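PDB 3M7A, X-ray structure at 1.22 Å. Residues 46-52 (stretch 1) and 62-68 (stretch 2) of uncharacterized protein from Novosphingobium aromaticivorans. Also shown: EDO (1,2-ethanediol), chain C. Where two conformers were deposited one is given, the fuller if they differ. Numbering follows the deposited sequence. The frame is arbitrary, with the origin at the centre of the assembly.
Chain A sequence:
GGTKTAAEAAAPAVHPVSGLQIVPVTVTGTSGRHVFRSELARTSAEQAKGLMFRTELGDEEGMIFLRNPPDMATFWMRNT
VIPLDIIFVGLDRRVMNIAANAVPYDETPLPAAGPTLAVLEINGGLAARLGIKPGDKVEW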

# COMPACT_ATOMS: atom_id res chain seq x y z
N GLU A 46 -2.43 13.45 5.30
CA GLU A 46 -1.70 12.23 5.60
C GLU A 46 -1.32 11.54 4.29
O GLU A 46 -0.20 11.02 4.15
N GLN A 47 -2.24 11.51 3.34
CA GLN A 47 -2.00 10.86 2.08
C GLN A 47 -0.98 11.63 1.21
O GLN A 47 -0.26 11.01 0.44
N ALA A 48 -0.92 12.95 1.34
CA ALA A 48 0.06 13.75 0.60
C ALA A 48 1.46 13.56 1.16
O ALA A 48 2.46 13.71 0.44
N LYS A 49 1.58 13.23 2.44
CA LYS A 49 2.89 12.96 3.03
C LYS A 49 3.36 11.54 2.71
O LYS A 49 4.56 11.31 2.50
N GLY A 50 2.44 10.56 2.71
CA GLY A 50 2.81 9.17 2.37
C GLY A 50 3.99 8.70 3.19
O GLY A 50 4.04 8.91 4.40
N LEU A 51 4.93 8.07 2.48
CA LEU A 51 6.15 7.56 3.09
C LEU A 51 7.35 8.48 2.83
O LEU A 51 8.49 8.03 2.86
N MSE A 52 7.09 9.75 2.59
CA MSE A 52 8.19 10.71 2.48
C MSE A 52 9.13 10.59 3.67
O MSE A 52 8.70 10.36 4.82
N GLY A 62 3.76 -1.93 5.23
CA GLY A 62 3.32 -1.11 4.14
C GLY A 62 2.68 0.16 4.66
O GLY A 62 2.72 0.45 5.85
N MSE A 63 2.09 0.91 3.74
CA MSE A 63 1.21 2.02 4.11
C MSE A 63 -0.06 1.86 3.27
O MSE A 63 0.03 1.68 2.05
N ILE A 64 -1.21 1.93 3.92
CA ILE A 64 -2.51 1.85 3.28
C ILE A 64 -3.16 3.24 3.35
O ILE A 64 -3.23 3.85 4.41
N PHE A 65 -3.63 3.70 2.20
CA PHE A 65 -4.24 5.00 2.00
C PHE A 65 -5.72 4.74 1.74
O PHE A 65 -6.05 4.10 0.75
N LEU A 66 -6.60 5.17 2.63
CA LEU A 66 -8.04 4.86 2.54
C LEU A 66 -8.76 6.13 2.14
O LEU A 66 -8.61 7.17 2.79
N ARG A 67 -9.52 6.03 1.06
CA ARG A 67 -10.03 7.21 0.40
C ARG A 67 -11.52 7.28 0.36
O ARG A 67 -12.19 6.35 -0.05
N ASN A 68 -12.04 8.42 0.78
CA ASN A 68 -13.47 8.69 0.73
C ASN A 68 -13.65 10.20 0.61
O ASN A 68 -13.29 10.92 1.54

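The end of a helix (Glu-46 to Lys-49) and the turn that follows it lie against a strand (Gly-62 to Leu-66), and the two stretches bury 370 Å² between them. The CA of Gln-47 is nearest that of Phe-65, at 6.3 Å, and the CA of Leu-51 nearest that of Met-63, at 7.5 Å. Along the strand the CA-to-CB bonds of Met-63 and Phe-65 point toward the helix and turn, whereas that of Leu-66 points away, as the alternation of an extended chain requires.

Phe-65 adopts chi1 m (-60°) with chi2 at 69°, which presents the edge of its ring to the first stretch. Gln-47 O lies 3.5 Å from Phe-65 CE2 and Gly-50 CA 3.8 Å from Phe-65 CZ, both near the ring plane. On the Gln-47 side chain, CB comes within 3.8 Å of Phe-65 CD2. Gly-50 leaves the helix with positive phi (52°), which by itself favours glycine; an ideal CB here would also sit only 3.6 Å from Phe-65 CZ. The type II' turn from Lys-49 to Met-52 is closed by Met-52 N to Lys-49 O at 3.0 Å.

Met-63, a selenomethionine, extends through chi1 t and chi2 t, then bends at chi3 (-81°, m). The extended part carries SE to 3.5 Å from Gly-50 C, and the bend places CE 3.7 Å from Leu-51 CD2, an apolar contact. Leu-51 starts sideways, but its m,t rotamer brings the end of the side chain nearer the strand.

Gln-47 has the largest covered area, 106 Å². Its CA-to-CB bond points sideways; chi1 m and chi2 t then extend the chain toward Leu-66 and Arg-67, with chi3 at 47° setting the amide. Arg-67 NH1 donates to Gln-47 OE1 at 2.9 Å with an N-H...O angle of 144°, and the oxygen lies near the guanidinium plane, at its edge. Arg-67 reaches it through chi1 m, chi2 t and chi3 p, with chi4 at 78°. Although Gln-47 NE2 is 3.3 Å from Leu-66 O, the angle is too poor for a hydrogen bond. The same NE2 donates weakly to water 1 at 3.3 Å, and Asn-68 N donates to that water at 3.1 Å, giving a solvent-mediated link between the stretches.

Glu-46 makes no contact with the strand. Its m,t side chain holds 1,2-ethanediol, probably from the crystallisation liquor: EDO O2 donates to Glu-46 OE1 at 2.8 Å and EDO O1 to Glu-46 OE2 at 2.7 Å.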

# COMPACT_ATOMS: atom_id res chain seq x y z
CB GLU A 46 -2.53 11.29 6.48
CG GLU A 46 -2.58 11.75 7.94
CD GLU A 46 -3.61 11.02 8.81
OE1 GLU A 46 -4.56 10.40 8.26
OE2 GLU A 46 -3.46 11.08 10.05
CB GLN A 47 -3.31 10.65 1.31
CG GLN A 47 -4.30 9.74 2.01
CD GLN A 47 -5.51 9.44 1.14
OE1 GLN A 47 -5.35 9.11 -0.04
NE2 GLN A 47 -6.70 9.63 1.68
CB ALA A 48 -0.33 15.24 0.66
CB LYS A 49 2.87 13.19 4.54
CG LYS A 49 4.24 13.08 5.21
CD LYS A 49 4.21 13.45 6.69
CE LYS A 49 5.59 13.31 7.34
NZ LYS A 49 5.55 13.48 8.83
CB LEU A 51 6.42 6.12 2.61
CG LEU A 51 5.54 5.04 3.23
CD1 LEU A 51 5.67 3.71 2.45
CD2 LEU A 51 5.91 4.84 4.69
CB MSE A 52 7.65 12.14 2.42
CG MSE A 52 7.00 12.53 1.12
SE MSE A 52 6.54 14.40 1.17
CE MSE A 52 5.81 14.50 -0.60
CB MSE A 63 1.83 3.38 3.88
CG MSE A 63 0.94 4.55 4.30
SE MSE A 63 1.77 6.27 4.30
CE MSE A 63 2.68 6.14 6.02
CB ILE A 64 -3.39 0.71 3.91
CG1 ILE A 64 -4.72 0.53 3.16
CG2 ILE A 64 -3.65 0.93 5.38
CD1 ILE A 64 -4.62 -0.20 1.87
CB PHE A 65 -3.62 5.70 0.79
CG PHE A 65 -2.12 5.97 0.87
CD1 PHE A 65 -1.21 4.94 0.82
CD2 PHE A 65 -1.64 7.27 0.89
CE1 PHE A 65 0.14 5.21 0.86
CE2 PHE A 65 -0.28 7.53 0.93
CZ PHE A 65 0.61 6.50 0.90
CB LEU A 66 -8.60 4.32 3.85
CG LEU A 66 -8.07 2.97 4.28
CD1 LEU A 66 -8.81 2.54 5.58
CD2 LEU A 66 -8.17 1.90 3.15
CB ARG A 67 -9.51 7.27 -1.02
CG ARG A 67 -8.00 7.30 -1.05
CD ARG A 67 -7.45 7.13 -2.43
NE ARG A 67 -7.87 8.14 -3.39
CZ ARG A 67 -7.36 9.36 -3.47
NH1 ARG A 67 -6.43 9.78 -2.62
NH2 ARG A 67 -7.77 10.20 -4.40
CB ASN A 68 -14.22 8.15 1.94
CG ASN A 68 -15.73 8.24 1.77
OD1 ASN A 68 -16.22 8.86 0.81
ND2 ASN A 68 -16.47 7.64 2.68
C1 EDO C . -5.66 9.22 12.14
O1 EDO C . -4.29 9.17 11.71
C2 EDO C . -6.62 9.11 10.95
O2 EDO C . -6.58 10.31 10.14
O HOH W 1 -9.78 10.51 0.77